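Local structure of ribosomal-protein-alanine acetyltransferase (Thermus thermophilus, 2Z10) at residues G10-L15 and P104-A109; H29-Y35 and M95-W101. The protein probably transfers an acetyl group from acetyl-CoA to an amine acceptor, possibly the N-terminal alanine of a ribosomal protein. All coordinates share one frame. Residue numbers count along the deposited sequence, not the author numbering.

Contact 1 of 2, residues G10-L15 and P104-A109; sequences GRHVRL and PANKEA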
loop_
_atom_site.group_PDB
_atom_site.type_symbol
_atom_site.label_atom_id
_atom_site.label_comp_id
_atom_site.label_asym_id
_atom_site.label_seq_id
_atom_site.Cartn_x
_atom_site.Cartn_y
_atom_site.Cartn_z
ATOM N N GLY A 10 22.633 5.387 19.994
ATOM C CA GLY A 10 21.711 5.112 21.077
ATOM C C GLY A 10 22.510 4.660 22.288
ATOM O O GLY A 10 23.747 4.698 22.262
ATOM N N ARG A 11 21.841 4.229 23.347
ATOM C CA ARG A 11 22.580 3.761 24.526
ATOM C C ARG A 11 23.039 2.314 24.327
ATOM O O ARG A 11 24.099 1.906 24.816
ATOM C CB ARG A 11 21.694 3.858 25.770
ATOM C CG ARG A 11 22.313 3.274 27.045
ATOM C CD ARG A 11 21.515 3.725 28.276
ATOM N NE ARG A 11 21.434 5.187 28.352
ATOM C CZ ARG A 11 20.701 5.845 29.247
ATOM N NH1 ARG A 11 19.988 5.165 30.141
ATOM N NH2 ARG A 11 20.658 7.178 29.241
ATOM N N HIS A 12 22.263 1.543 23.574
ATOM C CA HIS A 12 22.580 0.144 23.358
ATOM C C HIS A 12 23.100 -0.140 21.947
ATOM O O HIS A 12 23.917 -1.048 21.749
ATOM C CB HIS A 12 21.332 -0.686 23.577
ATOM C CG HIS A 12 20.634 -0.412 24.872
ATOM N ND1 HIS A 12 21.021 -0.993 26.057
ATOM C CD2 HIS A 12 19.531 0.320 25.155
ATOM C CE1 HIS A 12 20.184 -0.637 27.015
ATOM N NE2 HIS A 12 19.268 0.159 26.493
ATOM N N VAL A 13 22.605 0.603 20.963
ATOM C CA VAL A 13 23.037 0.361 19.588
ATOM C C VAL A 13 23.434 1.632 18.882
ATOM O O VAL A 13 23.187 2.737 19.365
ATOM C CB VAL A 13 21.886 -0.267 18.737
ATOM C CG1 VAL A 13 21.356 -1.545 19.362
ATOM C CG2 VAL A 13 20.738 0.745 18.580
ATOM N N ARG A 14 24.091 1.477 17.741
ATOM C CA ARG A 14 24.354 2.618 16.898
ATOM C C ARG A 14 23.913 2.156 15.504
ATOM O O ARG A 14 23.924 0.948 15.194
ATOM C CB ARG A 14 25.823 3.032 16.930
ATOM C CG ARG A 14 26.766 1.995 16.480
ATOM C CD ARG A 14 28.195 2.468 16.731
ATOM N NE ARG A 14 29.147 1.372 16.578
ATOM C CZ ARG A 14 29.149 0.266 17.329
ATOM N NH1 ARG A 14 28.248 0.100 18.293
ATOM N NH2 ARG A 14 30.057 -0.676 17.117
ATOM N N LEU A 15 23.460 3.103 14.695
ATOM C CA LEU A 15 23.021 2.802 13.346
ATOM C C LEU A 15 23.965 3.466 12.346
ATOM O O LEU A 15 24.443 4.575 12.579
ATOM C CB LEU A 15 21.604 3.330 13.095
ATOM C CG LEU A 15 20.519 2.904 14.075
ATOM C CD1 LEU A 15 19.139 3.426 13.599
ATOM C CD2 LEU A 15 20.497 1.408 14.179
ATOM N N PRO A 104 18.064 -5.378 23.482
ATOM C CA PRO A 104 17.363 -4.097 23.304
ATOM C C PRO A 104 17.501 -3.545 21.872
ATOM O O PRO A 104 16.977 -2.480 21.571
ATOM C CB PRO A 104 18.074 -3.156 24.277
ATOM C CG PRO A 104 18.781 -4.063 25.260
ATOM C CD PRO A 104 19.183 -5.264 24.434
ATOM N N ALA A 105 18.189 -4.266 20.985
ATOM C CA ALA A 105 18.472 -3.724 19.656
ATOM C C ALA A 105 17.297 -3.271 18.817
ATOM O O ALA A 105 17.306 -2.158 18.263
ATOM C CB ALA A 105 19.312 -4.740 18.861
ATOM N N ASN A 106 16.307 -4.151 18.697
ATOM C CA ASN A 106 15.128 -3.872 17.887
ATOM C C ASN A 106 14.405 -2.640 18.435
ATOM O O ASN A 106 14.118 -1.684 17.709
ATOM C CB ASN A 106 14.206 -5.083 17.922
ATOM C CG ASN A 106 13.261 -5.143 16.724
ATOM O OD1 ASN A 106 12.944 -4.126 16.122
ATOM N ND2 ASN A 106 12.809 -6.359 16.380
ATOM N N LYS A 107 14.119 -2.649 19.728
ATOM C CA LYS A 107 13.415 -1.495 20.292
ATOM C C LYS A 107 14.167 -0.191 20.167
ATOM O O LYS A 107 13.563 0.843 19.870
ATOM C CB LYS A 107 13.093 -1.716 21.778
ATOM C CG LYS A 107 12.119 -2.858 22.051
ATOM C CD LYS A 107 11.653 -2.836 23.530
ATOM C CE LYS A 107 12.802 -3.194 24.466
ATOM N NZ LYS A 107 13.194 -4.619 24.252
ATOM N N GLU A 108 15.472 -0.193 20.418
ATOM C CA GLU A 108 16.165 1.085 20.326
ATOM C C GLU A 108 16.303 1.536 18.877
ATOM O O GLU A 108 16.249 2.724 18.618
ATOM C CB GLU A 108 17.533 1.076 21.027
ATOM C CG GLU A 108 18.044 2.509 21.173
ATOM C CD GLU A 108 19.279 2.642 22.039
ATOM O OE1 GLU A 108 20.236 1.874 21.833
ATOM O OE2 GLU A 108 19.283 3.553 22.902
ATOM N N ALA A 109 16.450 0.588 17.938
ATOM C CA ALA A 109 16.536 0.989 16.529
ATOM C C ALA A 109 15.226 1.687 16.173
ATOM O O ALA A 109 15.243 2.760 15.566
ATOM C CB ALA A 109 16.745 -0.219 15.607
#
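A hydrogen-bonded carboxylate with an apolar flank joins the turn between strands 8-9 and 13-17 to helix 105-109. The E108 carboxylate accepts hydrogen bonds from three consecutive backbone amides: R11 N to E108 OE2 at 2.7 Å, and H12 N and V13 N to E108 OE1 at 2.7 and 2.8 Å, with N-H...O angles of 148-153°. G10 leaves room, since an ideal CB there would sit 2.4 Å from E108 CD. Y188 OH also hydrogen-bonds OE2. P104 CB lies 3.9 Å from the H12 ring centroid, 13° off the normal, a CH-pi contact; H12 NE2 bonds the carbonyl of L187. V13 CG1 meets A105 CB at 3.8 Å and L15 CD2 meets A109 CB at 4.3 Å, residues two apart on the strand matching residues four apart on the helix. The axes of strand 13-15 and helix 105-109 approach to 8.8 Å at -50°, and V13 and A109 touch I68 of strand 64-70, consistent with GNAT-fold packing of the helix after strand 89-96 on the sheet.

Contact 2 of 2, residues H29-Y35 and M95-W101; sequences HYDPEVY and MLFKPFW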
loop_
_atom_site.group_PDB
_atom_site.type_symbol
_atom_site.label_atom_id
_atom_site.label_comp_id
_atom_site.label_asym_id
_atom_site.label_seq_id
_atom_site.Cartn_x
_atom_site.Cartn_y
_atom_site.Cartn_z
ATOM N N HIS A 29 25.471 -15.172 10.569
ATOM C CA HIS A 29 24.304 -15.516 11.352
ATOM C C HIS A 29 23.113 -15.867 10.504
ATOM O O HIS A 29 22.104 -15.159 10.537
ATOM C CB HIS A 29 23.905 -14.342 12.247
ATOM C CG HIS A 29 25.027 -13.815 13.065
ATOM N ND1 HIS A 29 25.562 -14.514 14.126
ATOM C CD2 HIS A 29 25.714 -12.652 12.987
ATOM C CE1 HIS A 29 26.528 -13.798 14.672
ATOM N NE2 HIS A 29 26.638 -12.664 14.000
ATOM N N TYR A 30 23.211 -16.955 9.750
ATOM C CA TYR A 30 22.089 -17.344 8.929
ATOM C C TYR A 30 21.182 -18.326 9.638
ATOM O O TYR A 30 21.641 -19.311 10.203
ATOM C CB TYR A 30 22.566 -17.972 7.627
ATOM C CG TYR A 30 21.384 -18.422 6.820
ATOM C CD1 TYR A 30 20.563 -17.490 6.185
ATOM C CD2 TYR A 30 21.008 -19.765 6.792
ATOM C CE1 TYR A 30 19.403 -17.884 5.557
ATOM C CE2 TYR A 30 19.838 -20.167 6.163
ATOM C CZ TYR A 30 19.041 -19.223 5.550
ATOM O OH TYR A 30 17.883 -19.618 4.912
ATOM N N ASP A 31 19.882 -18.062 9.613
ATOM C CA ASP A 31 18.909 -18.953 10.233
ATOM C C ASP A 31 17.671 -18.680 9.412
ATOM O O ASP A 31 17.215 -17.544 9.347
ATOM C CB ASP A 31 18.683 -18.566 11.693
ATOM C CG ASP A 31 17.711 -19.477 12.380
ATOM O OD1 ASP A 31 16.795 -19.964 11.700
ATOM O OD2 ASP A 31 17.845 -19.695 13.608
ATOM N N PRO A 32 17.124 -19.693 8.742
ATOM C CA PRO A 32 15.933 -19.449 7.927
ATOM C C PRO A 32 14.743 -18.821 8.647
ATOM O O PRO A 32 13.940 -18.136 8.024
ATOM C CB PRO A 32 15.620 -20.834 7.347
ATOM C CG PRO A 32 16.251 -21.772 8.338
ATOM C CD PRO A 32 17.528 -21.108 8.684
ATOM N N GLU A 33 14.644 -19.025 9.947
ATOM C CA GLU A 33 13.511 -18.469 10.670
ATOM C C GLU A 33 13.516 -16.947 10.650
ATOM O O GLU A 33 12.473 -16.286 10.701
ATOM C CB GLU A 33 13.526 -18.925 12.113
ATOM C CG GLU A 33 12.277 -18.520 12.864
ATOM C CD GLU A 33 12.328 -18.979 14.307
ATOM O OE1 GLU A 33 13.234 -19.787 14.631
ATOM O OE2 GLU A 33 11.463 -18.546 15.112
ATOM N N VAL A 34 14.714 -16.392 10.594
ATOM C CA VAL A 34 14.901 -14.953 10.572
ATOM C C VAL A 34 14.311 -14.320 9.295
ATOM O O VAL A 34 13.818 -13.171 9.315
ATOM C CB VAL A 34 16.428 -14.675 10.679
ATOM C CG1 VAL A 34 16.734 -13.251 10.356
ATOM C CG2 VAL A 34 16.926 -15.041 12.086
ATOM N N TYR A 35 14.298 -15.072 8.196
ATOM C CA TYR A 35 13.808 -14.535 6.926
ATOM C C TYR A 35 12.477 -15.102 6.454
ATOM O O TYR A 35 11.945 -14.627 5.487
ATOM C CB TYR A 35 14.796 -14.852 5.799
ATOM C CG TYR A 35 16.173 -14.281 6.009
ATOM C CD1 TYR A 35 16.479 -12.994 5.584
ATOM C CD2 TYR A 35 17.162 -15.017 6.667
ATOM C CE1 TYR A 35 17.737 -12.433 5.817
ATOM C CE2 TYR A 35 18.437 -14.459 6.903
ATOM C CZ TYR A 35 18.707 -13.173 6.479
ATOM O OH TYR A 35 19.935 -12.587 6.723
ATOM N N MET A 95 14.778 -6.263 10.880
ATOM C CA MET A 95 15.107 -7.683 10.878
ATOM C C MET A 95 16.377 -7.836 11.706
ATOM O O MET A 95 17.412 -7.205 11.432
ATOM C CB MET A 95 15.327 -8.265 9.482
ATOM C CG MET A 95 15.445 -9.799 9.584
ATOM S SD MET A 95 16.325 -10.507 8.199
ATOM C CE MET A 95 17.963 -10.111 8.675
ATOM N N LEU A 96 16.278 -8.646 12.755
ATOM C CA LEU A 96 17.424 -8.879 13.627
ATOM C C LEU A 96 17.833 -10.337 13.488
ATOM O O LEU A 96 16.983 -11.227 13.297
ATOM C CB LEU A 96 17.047 -8.604 15.085
ATOM C CG LEU A 96 16.937 -7.142 15.507
ATOM C CD1 LEU A 96 18.292 -6.542 15.289
ATOM C CD2 LEU A 96 15.897 -6.349 14.694
ATOM N N PHE A 97 19.135 -10.573 13.555
ATOM C CA PHE A 97 19.639 -11.954 13.497
ATOM C C PHE A 97 19.243 -12.641 14.819
ATOM O O PHE A 97 19.149 -11.995 15.878
ATOM C CB PHE A 97 21.156 -11.947 13.341
ATOM C CG PHE A 97 21.622 -11.273 12.074
ATOM C CD1 PHE A 97 21.082 -11.634 10.851
ATOM C CD2 PHE A 97 22.578 -10.251 12.135
ATOM C CE1 PHE A 97 21.489 -10.965 9.668
ATOM C CE2 PHE A 97 22.989 -9.582 10.993
ATOM C CZ PHE A 97 22.435 -9.943 9.748
ATOM N N LYS A 98 19.029 -13.952 14.737
ATOM C CA LYS A 98 18.584 -14.727 15.874
ATOM C C LYS A 98 19.256 -14.483 17.226
ATOM O O LYS A 98 18.582 -14.318 18.236
ATOM C CB LYS A 98 18.644 -16.210 15.510
ATOM C CG LYS A 98 18.066 -17.088 16.607
ATOM C CD LYS A 98 16.572 -16.884 16.716
ATOM C CE LYS A 98 15.845 -17.707 15.688
ATOM N NZ LYS A 98 16.165 -19.160 15.815
ATOM N N PRO A 99 20.587 -14.438 17.268
ATOM C CA PRO A 99 21.274 -14.214 18.549
ATOM C C PRO A 99 20.897 -12.933 19.284
ATOM O O PRO A 99 21.110 -12.809 20.495
ATOM C CB PRO A 99 22.742 -14.185 18.151
ATOM C CG PRO A 99 22.795 -15.066 16.939
ATOM C CD PRO A 99 21.542 -14.711 16.183
ATOM N N PHE A 100 20.358 -11.971 18.547
ATOM C CA PHE A 100 20.055 -10.694 19.131
ATOM C C PHE A 100 18.582 -10.514 19.467
ATOM O O PHE A 100 18.173 -9.454 19.942
ATOM C CB PHE A 100 20.567 -9.600 18.163
ATOM C CG PHE A 100 22.011 -9.768 17.783
ATOM C CD1 PHE A 100 23.034 -9.362 18.647
ATOM C CD2 PHE A 100 22.355 -10.419 16.598
ATOM C CE1 PHE A 100 24.385 -9.609 18.329
ATOM C CE2 PHE A 100 23.695 -10.671 16.276
ATOM C CZ PHE A 100 24.711 -10.266 17.144
ATOM N N TRP A 101 17.778 -11.539 19.206
ATOM C CA TRP A 101 16.359 -11.461 19.518
ATOM C C TRP A 101 16.238 -11.286 21.023
ATOM O O TRP A 101 16.941 -11.947 21.784
ATOM C CB TRP A 101 15.653 -12.730 19.101
ATOM C CG TRP A 101 15.419 -12.852 17.606
ATOM C CD1 TRP A 101 15.951 -12.064 16.616
ATOM C CD2 TRP A 101 14.578 -13.798 16.963
ATOM N NE1 TRP A 101 15.478 -12.469 15.386
ATOM C CE2 TRP A 101 14.634 -13.536 15.574
ATOM C CE3 TRP A 101 13.769 -14.855 17.423
ATOM C CZ2 TRP A 101 13.915 -14.296 14.642
ATOM C CZ3 TRP A 101 13.053 -15.609 16.491
ATOM C CH2 TRP A 101 13.132 -15.327 15.120
HETATM O O HOH W 1 20.345 -15.424 12.705
#
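One lysine bridges two acids of the same turn: K98 NZ forms salt bridges to D31 OD2 (2.8 Å) and, through a weak hydrogen bond, to E33 OE1 (3.2 Å). D31 does double duty, because its other oxygen, OD1, accepts from E33 N at 2.9 Å as the N-cap of the weakly bonded helix 32-35. A water continues the polar seam, donating to H29 O and accepting from K98 N, each at 2.8 Å. Residues 29-35 run from helix 23-28 into the next short helix, while residues 95-101 carry the end of strand 89-96 into the loop that in GNAT relatives contributes to binding the coenzyme A pyrophosphate. Next to the charged group, V34 inserts between M95 and W101: CG1 is 3.5 Å from M95 SD, and CG2 is 4.0 Å from W101 CZ2. The indole is held by its own W101 NE1 to L96 O bond of 2.9 Å. M95 SD also makes a Met-aromatic contact with Y35, 3.9 Å from the ring centroid and 35° off its normal. At the other end H29 joins F97 and F100 in an aromatic cluster; the edge of F100 addresses the H29 face, with centroids 5.7 Å apart and planes at 87°.

The centres of the two contacts lie about 16 Å apart, and contact 2 is nested along the chain within the loop closed by contact 1. They meet directly at L96, whose CD2 is 3.5 Å from N106 ND2 and whose CD1 is 4.1 Å from A105 CB. The connection is also covalent: residues 95-101 lead through a short link to 104-109, where S103 OG hydrogen-bonds both F100 O and A105 N. One strand-loop-helix unit thus faces the hairpin turn of contact 1 at its helix and residues 29-35 at its strand end and loop. By analogy with GNAT relatives, this unit probably borders the acetyl-CoA site.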